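Local coordinates for germination protein YpeB (Bacillus megaterium QM B1551, PDB 5BOI) that takes part in the germination of bacterial spores, its C-terminal PepSY-containing domain, the part present here, probably having an inhibitory role, at residues P132-M137 / G148-F154; S103-A107 / F118-Q123; E43-L47 / Y59-K65; Q56-M60 / W71-R76. One frame throughout, in Å; residues are numbered along the deposited sequence. Where two conformers were deposited one is given.

Contact 1. Residues P132-M137 / G148-F154; sequences PDSVKM and GFSAKDF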
loop_
_atom_site.group_PDB
_atom_site.type_symbol
_atom_site.label_atom_id
_atom_site.label_comp_id
_atom_site.label_asym_id
_atom_site.label_seq_id
_atom_site.Cartn_x
_atom_site.Cartn_y
_atom_site.Cartn_z
ATOM N N PRO A 132 -8.046 3.610 4.298
ATOM C CA PRO A 132 -7.995 4.505 3.125
ATOM C C PRO A 132 -6.588 5.003 2.760
ATOM O O PRO A 132 -6.325 5.307 1.597
ATOM C CB PRO A 132 -8.869 5.688 3.555
ATOM C CG PRO A 132 -9.822 5.106 4.558
ATOM C CD PRO A 132 -9.020 4.091 5.303
ATOM N N ASP A 133 -5.705 5.083 3.747
ATOM C CA ASP A 133 -4.363 5.633 3.562
ATOM C C ASP A 133 -3.376 4.510 3.229
ATOM O O ASP A 133 -2.629 4.029 4.097
ATOM C CB ASP A 133 -3.932 6.393 4.819
ATOM C CG ASP A 133 -4.805 7.624 5.082
ATOM O OD1 ASP A 133 -5.875 7.744 4.442
ATOM O OD2 ASP A 133 -4.435 8.464 5.924
ATOM N N SER A 134 -3.389 4.091 1.970
ATOM C CA SER A 134 -2.733 2.841 1.597
ATOM C C SER A 134 -1.594 2.990 0.584
ATOM O O SER A 134 -1.525 3.940 -0.200
ATOM C CB SER A 134 -3.772 1.859 1.045
ATOM O OG SER A 134 -4.336 2.314 -0.179
ATOM N N VAL A 135 -0.703 2.012 0.624
ATOM C CA VAL A 135 0.420 1.932 -0.301
ATOM C C VAL A 135 0.371 0.551 -0.940
ATOM O O VAL A 135 0.220 -0.453 -0.235
ATOM C CB VAL A 135 1.737 2.147 0.401
ATOM C CG1 VAL A 135 2.896 1.969 -0.597
ATOM C CG2 VAL A 135 1.790 3.536 1.042
ATOM N N LYS A 136 0.488 0.498 -2.267
ATOM C CA LYS A 136 0.378 -0.760 -2.989
ATOM C C LYS A 136 1.746 -1.102 -3.564
ATOM O O LYS A 136 2.447 -0.215 -4.047
ATOM C CB LYS A 136 -0.653 -0.666 -4.115
ATOM C CG LYS A 136 -2.100 -0.708 -3.652
ATOM C CD LYS A 136 -3.037 -0.082 -4.673
ATOM C CE LYS A 136 -4.439 0.073 -4.102
ATOM N NZ LYS A 136 -4.654 -0.827 -2.932
ATOM N N MET A 137 2.119 -2.374 -3.499
ATOM C CA MET A 137 3.428 -2.808 -3.985
ATOM C C MET A 137 3.307 -4.087 -4.771
ATOM O O MET A 137 2.486 -4.940 -4.436
ATOM C CB MET A 137 4.391 -3.042 -2.838
ATOM C CG MET A 137 4.549 -1.895 -1.900
ATOM S SD MET A 137 6.044 -2.201 -0.982
ATOM C CE MET A 137 7.267 -2.167 -2.292
ATOM N N GLY A 148 6.365 -2.657 -9.019
ATOM C CA GLY A 148 5.243 -1.747 -9.034
ATOM C C GLY A 148 5.120 -1.111 -7.662
ATOM O O GLY A 148 5.484 -1.737 -6.659
ATOM N N PHE A 149 4.647 0.134 -7.630
ATOM C CA PHE A 149 4.506 0.907 -6.385
ATOM C C PHE A 149 3.463 2.003 -6.571
ATOM O O PHE A 149 3.428 2.666 -7.606
ATOM C CB PHE A 149 5.863 1.503 -5.973
ATOM C CG PHE A 149 5.807 2.430 -4.781
ATOM C CD1 PHE A 149 5.869 1.926 -3.488
ATOM C CD2 PHE A 149 5.743 3.810 -4.954
ATOM C CE1 PHE A 149 5.834 2.773 -2.387
ATOM C CE2 PHE A 149 5.708 4.662 -3.853
ATOM C CZ PHE A 149 5.759 4.140 -2.572
ATOM N N SER A 150 2.599 2.200 -5.577
ATOM C CA SER A 150 1.696 3.326 -5.629
ATOM C C SER A 150 1.437 3.850 -4.234
ATOM O O SER A 150 0.907 3.128 -3.398
ATOM C CB SER A 150 0.376 2.951 -6.276
ATOM O OG SER A 150 -0.552 4.014 -6.110
ATOM N N ALA A 151 1.823 5.093 -3.987
ATOM C CA ALA A 151 1.513 5.715 -2.700
ATOM C C ALA A 151 0.482 6.819 -2.875
ATOM O O ALA A 151 0.422 7.756 -2.072
ATOM C CB ALA A 151 2.775 6.265 -2.052
ATOM N N LYS A 152 -0.328 6.716 -3.921
ATOM C CA LYS A 152 -1.264 7.787 -4.236
ATOM C C LYS A 152 -2.293 7.963 -3.117
ATOM O O LYS A 152 -2.540 9.084 -2.671
ATOM C CB LYS A 152 -1.953 7.514 -5.577
ATOM C CG LYS A 152 -1.016 7.677 -6.777
ATOM C CD LYS A 152 -1.691 7.307 -8.095
ATOM C CE LYS A 152 -2.505 8.460 -8.643
ATOM N NZ LYS A 152 -2.757 8.325 -10.108
ATOM N N ASP A 153 -2.859 6.853 -2.640
ATOM C CA ASP A 153 -3.842 6.905 -1.558
ATOM C C ASP A 153 -3.220 7.453 -0.274
ATOM O O ASP A 153 -3.772 8.341 0.363
ATOM C CB ASP A 153 -4.435 5.517 -1.301
ATOM C CG ASP A 153 -5.332 5.046 -2.432
ATOM O OD1 ASP A 153 -5.934 5.908 -3.104
ATOM O OD2 ASP A 153 -5.443 3.818 -2.645
ATOM N N PHE A 154 -2.057 6.923 0.083
ATOM C CA PHE A 154 -1.363 7.311 1.304
ATOM C C PHE A 154 -0.991 8.785 1.317
ATOM O O PHE A 154 -1.180 9.468 2.322
ATOM C CB PHE A 154 -0.102 6.468 1.476
ATOM C CG PHE A 154 0.695 6.795 2.709
ATOM C CD1 PHE A 154 0.177 6.561 3.965
ATOM C CD2 PHE A 154 1.987 7.288 2.601
ATOM C CE1 PHE A 154 0.918 6.849 5.103
ATOM C CE2 PHE A 154 2.735 7.573 3.731
ATOM C CZ PHE A 154 2.198 7.354 4.983
HETATM O O HOH W 1 -2.110 4.223 -3.195
#
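V135 offers one methyl to each of two phenylalanines on the facing segment. CG1, which lies anti to the backbone N (chi1 177°), comes within 3.5 Å of F149 CE1 and meets that ring obliquely. CG2 packs equally close on the stem of the second aromatic, 3.5 Å from F154 CB, and more loosely on A151. M137 adds its CG beside F149, and L96 of helix 85-98 touches both residues. The backbone evidence is that of an antiparallel beta hairpin, strands 134-140 and 146-150: K136 and S150 form a hydrogen-bonded pair, with K136 N to S150 O at 2.9 Å and 168°, and the bond is returned from S150 N to K136 O. Past A151, the N-cap of helix 152-156, the ladder gives way to a weak bond from F154 N to S134 O (3.0 Å, 129°). A water fills in there, accepting from D153 N at 2.8 Å and donating to S134 O and, weakly, to S150 O. At the polar edge S134 OG lies 3.1 Å from D153 OD2, but the angle is too poor for a hydrogen bond. D153 OD1 instead forms a salt bridge with K157, and D133 OD2 one with R161.

Contact 2. Residues S103-A107 / F118-Q123; sequences SLVMA and FTFVEQ. With SO4 (sulfate ion), chain C.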
loop_
_atom_site.group_PDB
_atom_site.type_symbol
_atom_site.label_atom_id
_atom_site.label_comp_id
_atom_site.label_asym_id
_atom_site.label_seq_id
_atom_site.Cartn_x
_atom_site.Cartn_y
_atom_site.Cartn_z
ATOM N N SER A 103 5.519 3.506 9.572
ATOM C CA SER A 103 4.212 3.370 10.224
ATOM C C SER A 103 3.153 2.772 9.296
ATOM O O SER A 103 1.979 3.126 9.369
ATOM C CB SER A 103 3.724 4.716 10.770
ATOM O OG SER A 103 3.279 5.549 9.715
ATOM N N LEU A 104 3.589 1.859 8.437
ATOM C CA LEU A 104 2.663 1.083 7.604
ATOM C C LEU A 104 2.584 -0.345 8.127
ATOM O O LEU A 104 3.545 -0.847 8.712
ATOM C CB LEU A 104 3.133 1.112 6.156
ATOM C CG LEU A 104 3.033 2.478 5.474
ATOM C CD1 LEU A 104 3.804 2.475 4.178
ATOM C CD2 LEU A 104 1.573 2.808 5.189
ATOM N N VAL A 105 1.447 -1.008 7.928
ATOM C CA VAL A 105 1.347 -2.422 8.268
ATOM C C VAL A 105 0.678 -3.152 7.096
ATOM O O VAL A 105 -0.137 -2.559 6.395
ATOM C CB VAL A 105 0.559 -2.609 9.575
ATOM C CG1 VAL A 105 -0.783 -1.922 9.476
ATOM C CG2 VAL A 105 0.399 -4.086 9.926
ATOM N N MET A 106 1.021 -4.415 6.874
ATOM C CA MET A 106 0.493 -5.118 5.686
ATOM C C MET A 106 -0.980 -5.447 5.887
ATOM O O MET A 106 -1.382 -5.895 6.965
ATOM C CB MET A 106 1.267 -6.397 5.397
ATOM C CG MET A 106 0.819 -7.071 4.088
ATOM S SD MET A 106 1.921 -8.433 3.775
ATOM C CE MET A 106 1.832 -9.190 5.397
ATOM N N ALA A 107 -1.781 -5.221 4.847
ATOM C CA ALA A 107 -3.206 -5.520 4.897
ATOM C C ALA A 107 -3.630 -6.631 3.932
ATOM O O ALA A 107 -4.565 -7.388 4.231
ATOM C CB ALA A 107 -4.015 -4.260 4.609
ATOM N N PHE A 118 1.005 -6.653 -2.817
ATOM C CA PHE A 118 0.793 -6.314 -1.416
ATOM C C PHE A 118 0.124 -4.960 -1.240
ATOM O O PHE A 118 0.378 -4.033 -2.011
ATOM C CB PHE A 118 2.131 -6.293 -0.682
ATOM C CG PHE A 118 2.909 -7.550 -0.831
ATOM C CD1 PHE A 118 2.496 -8.700 -0.192
ATOM C CD2 PHE A 118 4.054 -7.590 -1.611
ATOM C CE1 PHE A 118 3.204 -9.868 -0.323
ATOM C CE2 PHE A 118 4.780 -8.763 -1.729
ATOM C CZ PHE A 118 4.346 -9.902 -1.085
ATOM N N THR A 119 -0.732 -4.853 -0.224
ATOM C CA THR A 119 -1.256 -3.550 0.187
ATOM C C THR A 119 -0.891 -3.321 1.650
ATOM O O THR A 119 -1.047 -4.220 2.475
ATOM C CB THR A 119 -2.783 -3.448 0.017
ATOM O OG1 THR A 119 -3.135 -3.722 -1.349
ATOM C CG2 THR A 119 -3.263 -2.049 0.418
ATOM N N PHE A 120 -0.369 -2.132 1.953
ATOM C CA PHE A 120 -0.012 -1.749 3.309
ATOM C C PHE A 120 -0.893 -0.572 3.678
ATOM O O PHE A 120 -1.294 0.181 2.782
ATOM C CB PHE A 120 1.465 -1.327 3.391
ATOM C CG PHE A 120 2.432 -2.454 3.184
ATOM C CD1 PHE A 120 2.709 -2.928 1.905
ATOM C CD2 PHE A 120 3.055 -3.051 4.262
ATOM C CE1 PHE A 120 3.606 -3.971 1.704
ATOM C CE2 PHE A 120 3.949 -4.102 4.064
ATOM C CZ PHE A 120 4.217 -4.561 2.785
ATOM N N VAL A 121 -1.210 -0.394 4.967
ATOM C CA VAL A 121 -2.009 0.751 5.380
ATOM C C VAL A 121 -1.377 1.494 6.555
ATOM O O VAL A 121 -0.612 0.925 7.335
ATOM C CB VAL A 121 -3.442 0.354 5.782
ATOM C CG1 VAL A 121 -4.186 -0.264 4.598
ATOM C CG2 VAL A 121 -3.429 -0.624 6.975
ATOM N N GLU A 122 -1.726 2.768 6.680
ATOM C CA GLU A 122 -1.178 3.604 7.724
ATOM C C GLU A 122 -1.668 3.157 9.091
ATOM O O GLU A 122 -2.834 2.767 9.268
ATOM C CB GLU A 122 -1.548 5.066 7.494
ATOM C CG GLU A 122 -0.920 6.003 8.526
ATOM C CD GLU A 122 -1.473 7.402 8.453
ATOM O OE1 GLU A 122 -2.588 7.569 7.914
ATOM O OE2 GLU A 122 -0.795 8.333 8.935
ATOM N N GLN A 123 -0.764 3.228 10.063
ATOM C CA GLN A 123 -1.113 2.956 11.443
ATOM C C GLN A 123 -0.877 4.245 12.257
ATOM O O GLN A 123 0.204 4.831 12.163
ATOM C CB GLN A 123 -0.270 1.766 11.914
ATOM C CG GLN A 123 -0.077 1.541 13.380
ATOM C CD GLN A 123 0.864 0.371 13.609
ATOM O OE1 GLN A 123 2.084 0.505 13.496
ATOM N NE2 GLN A 123 0.297 -0.794 13.896
HETATM S S SO4 C . 0.899 -3.534 16.954
HETATM O O1 SO4 C . 0.926 -2.400 16.030
HETATM O O2 SO4 C . 0.254 -4.676 16.314
HETATM O O3 SO4 C . 0.166 -3.180 18.171
HETATM O O4 SO4 C . 2.278 -3.899 17.291
#
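M106 and F120 face each other as a non-hydrogen-bonded pair in the antiparallel beta hairpin of strands 104-112 and 115-123, whose short segments cross at 138°, a pronounced twist. Backbone bonds set the register. V105 and V121 exchange two, V105 N to V121 O and V121 N to V105 O, the latter at 2.8 Å. A107 N to T119 O, at 2.7 Å, and Q123 N to S103 O complete the ladder on either side of that pair. The sulfur contacts come next. With CG anti to the backbone N (chi1 -175°), the M106 chain runs out over one face of the F120 ring, CG standing 4.3 Å above its plane toward the rim. SD then lies obliquely to two rings, 5.2 Å from the F120 centroid and 5.0 Å from the F118 centroid, a Met-aromatic contact with each. Apolar packing continues on both faces: L104 CB meets F120 CB, and on the opposite face V105 CG1 and V121 CG2 are 3.9 Å apart, with A107 CB beside V121 CG1. T93 and L96 of helix 85-98 also touch F120. Replacing F120 with an alanine would probably take away the face that M106 CG lies over, leave SD with F118 as its aromatic neighbour in these segments, and open a gap toward that helix. Beyond the ladder Q123 NE2 makes a weak bond (2.7 Å, 116°) to O1 of a sulfate ion, probably from the crystallisation liquor, which R187 NH2 also binds.

Contact 3. Residues E43-L47 / Y59-K65; sequences EVYSL and YMDITQK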
loop_
_atom_site.group_PDB
_atom_site.type_symbol
_atom_site.label_atom_id
_atom_site.label_comp_id
_atom_site.label_asym_id
_atom_site.label_seq_id
_atom_site.Cartn_x
_atom_site.Cartn_y
_atom_site.Cartn_z
ATOM N N GLU A 43 0.442 18.427 -10.167
ATOM C CA GLU A 43 1.763 18.768 -10.669
ATOM C C GLU A 43 2.703 17.595 -10.457
ATOM O O GLU A 43 3.128 17.316 -9.335
ATOM C CB GLU A 43 2.292 20.022 -9.981
ATOM C CG GLU A 43 1.489 21.265 -10.313
ATOM C CD GLU A 43 2.023 22.505 -9.631
ATOM O OE1 GLU A 43 2.089 22.516 -8.382
ATOM O OE2 GLU A 43 2.366 23.470 -10.344
ATOM N N VAL A 44 3.017 16.905 -11.549
ATOM C CA VAL A 44 3.772 15.657 -11.495
ATOM C C VAL A 44 4.793 15.579 -12.636
ATOM O O VAL A 44 4.539 16.075 -13.738
ATOM C CB VAL A 44 2.805 14.440 -11.553
ATOM C CG1 VAL A 44 3.550 13.138 -11.807
ATOM C CG2 VAL A 44 1.979 14.344 -10.277
ATOM N N TYR A 45 5.953 14.984 -12.359
ATOM C CA TYR A 45 6.913 14.630 -13.402
ATOM C C TYR A 45 6.761 13.173 -13.824
ATOM O O TYR A 45 6.965 12.266 -13.019
ATOM C CB TYR A 45 8.351 14.869 -12.937
ATOM C CG TYR A 45 8.671 16.318 -12.666
ATOM C CD1 TYR A 45 8.969 17.181 -13.712
ATOM C CD2 TYR A 45 8.731 16.810 -11.370
ATOM C CE1 TYR A 45 9.267 18.506 -13.482
ATOM C CE2 TYR A 45 9.048 18.137 -11.129
ATOM C CZ TYR A 45 9.310 18.978 -12.191
ATOM O OH TYR A 45 9.617 20.298 -11.970
ATOM N N SER A 46 6.401 12.951 -15.084
ATOM C CA SER A 46 6.270 11.594 -15.618
ATOM C C SER A 46 7.574 11.137 -16.255
ATOM O O SER A 46 8.013 11.700 -17.259
ATOM C CB SER A 46 5.138 11.514 -16.645
ATOM O OG SER A 46 3.881 11.351 -16.015
ATOM N N LEU A 47 8.180 10.106 -15.680
ATOM C CA LEU A 47 9.464 9.618 -16.159
ATOM C C LEU A 47 9.315 8.293 -16.887
ATOM O O LEU A 47 8.508 7.443 -16.494
ATOM C CB LEU A 47 10.452 9.457 -15.001
ATOM C CG LEU A 47 11.055 10.709 -14.360
ATOM C CD1 LEU A 47 9.995 11.598 -13.726
ATOM C CD2 LEU A 47 12.075 10.300 -13.321
ATOM N N TYR A 59 8.139 3.251 -15.707
ATOM C CA TYR A 59 7.431 4.516 -15.646
ATOM C C TYR A 59 7.314 4.947 -14.196
ATOM O O TYR A 59 6.911 4.166 -13.337
ATOM C CB TYR A 59 6.049 4.394 -16.291
ATOM C CG TYR A 59 6.094 3.750 -17.660
ATOM C CD1 TYR A 59 6.075 2.364 -17.802
ATOM C CD2 TYR A 59 6.180 4.524 -18.808
ATOM C CE1 TYR A 59 6.125 1.769 -19.054
ATOM C CE2 TYR A 59 6.229 3.939 -20.060
ATOM C CZ TYR A 59 6.203 2.562 -20.178
ATOM O OH TYR A 59 6.254 1.975 -21.422
ATOM N N MET A 60 7.670 6.190 -13.926
ATOM C CA MET A 60 7.665 6.672 -12.565
ATOM C C MET A 60 7.125 8.081 -12.485
ATOM O O MET A 60 7.509 8.953 -13.266
ATOM C CB MET A 60 9.071 6.628 -11.972
ATOM C CG MET A 60 9.093 7.103 -10.526
ATOM S SD MET A 60 10.629 6.691 -9.673
ATOM C CE MET A 60 10.212 7.152 -7.989
ATOM N N ASP A 61 6.236 8.301 -11.528
ATOM C CA ASP A 61 5.705 9.626 -11.298
ATOM C C ASP A 61 6.183 10.162 -9.952
ATOM O O ASP A 61 6.197 9.456 -8.936
ATOM C CB ASP A 61 4.178 9.611 -11.375
ATOM C CG ASP A 61 3.673 9.330 -12.787
ATOM O OD1 ASP A 61 3.576 10.290 -13.580
ATOM O OD2 ASP A 61 3.374 8.157 -13.106
ATOM N N ILE A 62 6.605 11.415 -9.968
ATOM C CA ILE A 62 7.081 12.093 -8.774
ATOM C C ILE A 62 6.392 13.446 -8.683
ATOM O O ILE A 62 6.125 14.086 -9.700
ATOM C CB ILE A 62 8.612 12.274 -8.793
ATOM C CG1 ILE A 62 9.303 10.961 -9.187
ATOM C CG2 ILE A 62 9.118 12.806 -7.460
ATOM C CD1 ILE A 62 10.794 10.949 -8.954
ATOM N N THR A 63 6.087 13.872 -7.467
ATOM C CA THR A 63 5.387 15.129 -7.273
ATOM C C THR A 63 6.322 16.291 -7.594
ATOM O O THR A 63 7.466 16.320 -7.137
ATOM C CB THR A 63 4.850 15.255 -5.835
ATOM O OG1 THR A 63 5.922 15.075 -4.902
ATOM C CG2 THR A 63 3.806 14.187 -5.580
ATOM N N GLN A 64 5.837 17.230 -8.402
ATOM C CA GLN A 64 6.610 18.418 -8.726
ATOM C C GLN A 64 6.964 19.140 -7.428
ATOM O O GLN A 64 8.054 19.706 -7.288
ATOM C CB GLN A 64 5.837 19.339 -9.674
ATOM C CG GLN A 64 5.781 18.853 -11.117
ATOM C CD GLN A 64 5.150 19.864 -12.057
ATOM O OE1 GLN A 64 4.233 19.538 -12.814
ATOM N NE2 GLN A 64 5.644 21.096 -12.020
ATOM N N LYS A 65 6.037 19.099 -6.481
ATOM C CA LYS A 65 6.277 19.635 -5.160
ATOM C C LYS A 65 6.835 18.573 -4.215
ATOM O O LYS A 65 6.281 17.476 -4.074
ATOM C CB LYS A 65 4.983 20.246 -4.626
ATOM C CG LYS A 65 3.891 19.245 -4.308
ATOM C CD LYS A 65 2.625 19.871 -3.727
ATOM C CE LYS A 65 2.870 21.143 -2.930
ATOM N NZ LYS A 65 1.563 21.848 -2.783
#
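Q64 turns back over E43 and Y45, and its side chain can be traced atom by atom. CB sits 3.4 Å from E43 O, the carbonyl that accepts the bond from Q64 N with that donor 42° out of its plane. With CG anti to the carbonyl carbon (chi1 -75°), the next methylene lies over one face of the Y45 ring, CG 3.7 Å from the ring centroid in a CH-pi contact. CD follows at 3.5 Å from E43 CB, the amide plane inclined 48° to the ring. At the tip OE1 is 3.2 Å from V44 N, but the angle is poor for a bond; S36 OG serves both atoms instead, while Y45 OH is bonded to V10 O. Farther along, S46 OG donates to D61 OD1 at 2.7 Å, a side-chain bond across a non-hydrogen-bonded pair, and V44 CG1 leans against the same oxygen. Y45 with I62 and L47 with M60 are the hydrogen-bonded pairs, Y45 N to I62 O measuring 2.8 Å. Their side chains lie on one face, where helix 12-22 touches all four: an antiparallel hairpin covered by a helix, consistent with the PepSY fold.

Contact 4. Residues Q56-M60 / W71-R76; sequences QETYM and WVLEDR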
loop_
_atom_site.group_PDB
_atom_site.type_symbol
_atom_site.label_atom_id
_atom_site.label_comp_id
_atom_site.label_asym_id
_atom_site.label_seq_id
_atom_site.Cartn_x
_atom_site.Cartn_y
_atom_site.Cartn_z
ATOM N N GLN A 56 13.761 -2.766 -21.710
ATOM C CA GLN A 56 12.725 -2.709 -20.688
ATOM C C GLN A 56 12.487 -1.273 -20.228
ATOM O O GLN A 56 13.434 -0.539 -19.937
ATOM C CB GLN A 56 13.107 -3.580 -19.484
ATOM C CG GLN A 56 12.996 -5.089 -19.692
ATOM C CD GLN A 56 11.557 -5.591 -19.755
ATOM O OE1 GLN A 56 10.606 -4.809 -19.713
ATOM N NE2 GLN A 56 11.398 -6.909 -19.846
ATOM N N GLU A 57 11.222 -0.880 -20.148
ATOM C CA GLU A 57 10.886 0.474 -19.738
ATOM C C GLU A 57 10.204 0.511 -18.376
ATOM O O GLU A 57 9.410 -0.368 -18.034
ATOM C CB GLU A 57 9.996 1.142 -20.781
ATOM C CG GLU A 57 10.647 1.289 -22.141
ATOM C CD GLU A 57 9.759 2.018 -23.124
ATOM O OE1 GLU A 57 9.138 3.025 -22.728
ATOM O OE2 GLU A 57 9.676 1.580 -24.291
ATOM N N THR A 58 10.536 1.540 -17.606
ATOM C CA THR A 58 9.952 1.762 -16.290
ATOM C C THR A 58 9.343 3.155 -16.258
ATOM O O THR A 58 9.952 4.122 -16.729
ATOM C CB THR A 58 11.003 1.624 -15.165
ATOM O OG1 THR A 58 11.452 0.265 -15.104
ATOM C CG2 THR A 58 10.411 2.026 -13.800
ATOM N N TYR A 59 8.139 3.251 -15.707
ATOM C CA TYR A 59 7.431 4.516 -15.646
ATOM C C TYR A 59 7.314 4.947 -14.196
ATOM O O TYR A 59 6.911 4.166 -13.337
ATOM C CB TYR A 59 6.049 4.394 -16.291
ATOM C CG TYR A 59 6.094 3.750 -17.660
ATOM C CD1 TYR A 59 6.075 2.364 -17.802
ATOM C CD2 TYR A 59 6.180 4.524 -18.808
ATOM C CE1 TYR A 59 6.125 1.769 -19.054
ATOM C CE2 TYR A 59 6.229 3.939 -20.060
ATOM C CZ TYR A 59 6.203 2.562 -20.178
ATOM O OH TYR A 59 6.254 1.975 -21.422
ATOM N N MET A 60 7.670 6.190 -13.926
ATOM C CA MET A 60 7.665 6.672 -12.565
ATOM C C MET A 60 7.125 8.081 -12.485
ATOM O O MET A 60 7.509 8.953 -13.266
ATOM C CB MET A 60 9.071 6.628 -11.972
ATOM C CG MET A 60 9.093 7.103 -10.526
ATOM S SD MET A 60 10.629 6.691 -9.673
ATOM C CE MET A 60 10.212 7.152 -7.989
ATOM N N TRP A 71 4.246 7.015 -7.815
ATOM C CA TRP A 71 3.790 5.835 -8.553
ATOM C C TRP A 71 4.928 5.280 -9.408
ATOM O O TRP A 71 5.737 6.042 -9.935
ATOM C CB TRP A 71 2.573 6.194 -9.417
ATOM C CG TRP A 71 1.933 5.032 -10.139
ATOM C CD1 TRP A 71 0.973 4.185 -9.654
ATOM C CD2 TRP A 71 2.194 4.610 -11.484
ATOM N NE1 TRP A 71 0.631 3.254 -10.611
ATOM C CE2 TRP A 71 1.366 3.495 -11.744
ATOM C CE3 TRP A 71 3.054 5.061 -12.492
ATOM C CZ2 TRP A 71 1.374 2.826 -12.969
ATOM C CZ3 TRP A 71 3.057 4.393 -13.712
ATOM C CH2 TRP A 71 2.221 3.292 -13.936
ATOM N N VAL A 72 5.007 3.954 -9.504
ATOM C CA VAL A 72 6.036 3.267 -10.295
ATOM C C VAL A 72 5.464 2.050 -10.996
ATOM O O VAL A 72 4.636 1.317 -10.444
ATOM C CB VAL A 72 7.245 2.791 -9.428
ATOM C CG1 VAL A 72 8.184 1.874 -10.240
ATOM C CG2 VAL A 72 8.016 3.964 -8.863
ATOM N N LEU A 73 5.893 1.823 -12.227
ATOM C CA LEU A 73 5.617 0.543 -12.853
ATOM C C LEU A 73 6.758 0.149 -13.773
ATOM O O LEU A 73 7.105 0.898 -14.685
ATOM C CB LEU A 73 4.307 0.581 -13.633
ATOM C CG LEU A 73 3.985 -0.789 -14.231
ATOM C CD1 LEU A 73 3.987 -1.840 -13.129
ATOM C CD2 LEU A 73 2.654 -0.771 -14.968
ATOM N N GLU A 74 7.359 -1.006 -13.489
ATOM C CA GLU A 74 8.338 -1.615 -14.377
ATOM C C GLU A 74 7.578 -2.609 -15.224
ATOM O O GLU A 74 7.113 -3.623 -14.706
ATOM C CB GLU A 74 9.458 -2.320 -13.604
ATOM C CG GLU A 74 10.201 -1.443 -12.601
ATOM C CD GLU A 74 11.435 -2.130 -12.025
ATOM O OE1 GLU A 74 11.864 -3.167 -12.587
ATOM O OE2 GLU A 74 11.972 -1.633 -11.007
ATOM N N ASP A 75 7.441 -2.316 -16.514
ATOM C CA ASP A 75 6.614 -3.134 -17.399
ATOM C C ASP A 75 7.366 -4.376 -17.863
ATOM O O ASP A 75 7.913 -4.418 -18.969
ATOM C CB ASP A 75 6.141 -2.315 -18.596
ATOM C CG ASP A 75 5.103 -3.043 -19.422
ATOM O OD1 ASP A 75 4.367 -3.880 -18.857
ATOM O OD2 ASP A 75 5.028 -2.777 -20.636
ATOM N N ARG A 76 7.364 -5.390 -17.006
ATOM C CA ARG A 76 8.225 -6.554 -17.160
ATOM C C ARG A 76 7.505 -7.819 -16.701
ATOM O O ARG A 76 6.929 -7.852 -15.615
ATOM C CB ARG A 76 9.516 -6.353 -16.359
ATOM C CG ARG A 76 10.596 -7.382 -16.626
ATOM C CD ARG A 76 11.917 -6.994 -15.961
ATOM N NE ARG A 76 12.005 -7.395 -14.556
ATOM C CZ ARG A 76 11.900 -6.562 -13.524
ATOM N NH1 ARG A 76 12.007 -7.028 -12.286
ATOM N NH2 ARG A 76 11.697 -5.266 -13.725
HETATM O O HOH W 2 9.291 -2.635 -21.090
#
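T58 and E74 have matching first torsions, OG1 and CG each anti to the carbonyl carbon of its own residue (chi1 -66° and -56°), and the two side chains therefore lie side by side with T58 OG1 3.3 Å from E74 CG. V72 uses the same position for CG2, bringing it to 3.7 Å from M60 CG. On the opposite face the stem of Y59 rests against the indole, CB 4.0 Å from W71 CZ3, and the tyrosine ring turns an edge to D75 CB. Y59 and L73 exchange backbone bonds, the one from Y59 N to L73 O being nearly straight (2.8 Å, 174°). D75 N reaches E57 O at a longer 3.2 Å, and beyond it a water accepts from E57 N and donates to D75 O. The Q56 side chain crosses that of R76 at about a right angle, with Q56 CD 3.7 Å from R76 CG; an alanine here would probably uncover the CG side of R76. R76 also forms a salt bridge with E74, modelled too short for its length to be trusted. Strand 44-50 lies beyond 57-60, strand 146-150 beyond 71-74, and F22 of helix 12-22 packs on both M60 and V72.

Overall arrangement
The four contacts follow successive strand pairings across the domain. Contacts 3 and 4 share strand 57-63 and the residues Y59 and M60, with centres about 13 Å apart; D61 N to W71 O, 2.8 Å, probably bonds them directly. Contact 4 passes to contact 1 through F149 O and V72 N, also 2.8 Å apart, where strands 69-74 and 146-150 are neighbours. Contact 1 in turn meets contact 2 between strands 134-140 and 115-123, centres about 9 Å apart, through probable bonds V135 O to F120 N and M137 O to F118 N. Contacts 2 and 3 do not touch, their nearest atoms about 15 Å apart. The sulfate, at the contact 2 end, marks no known site.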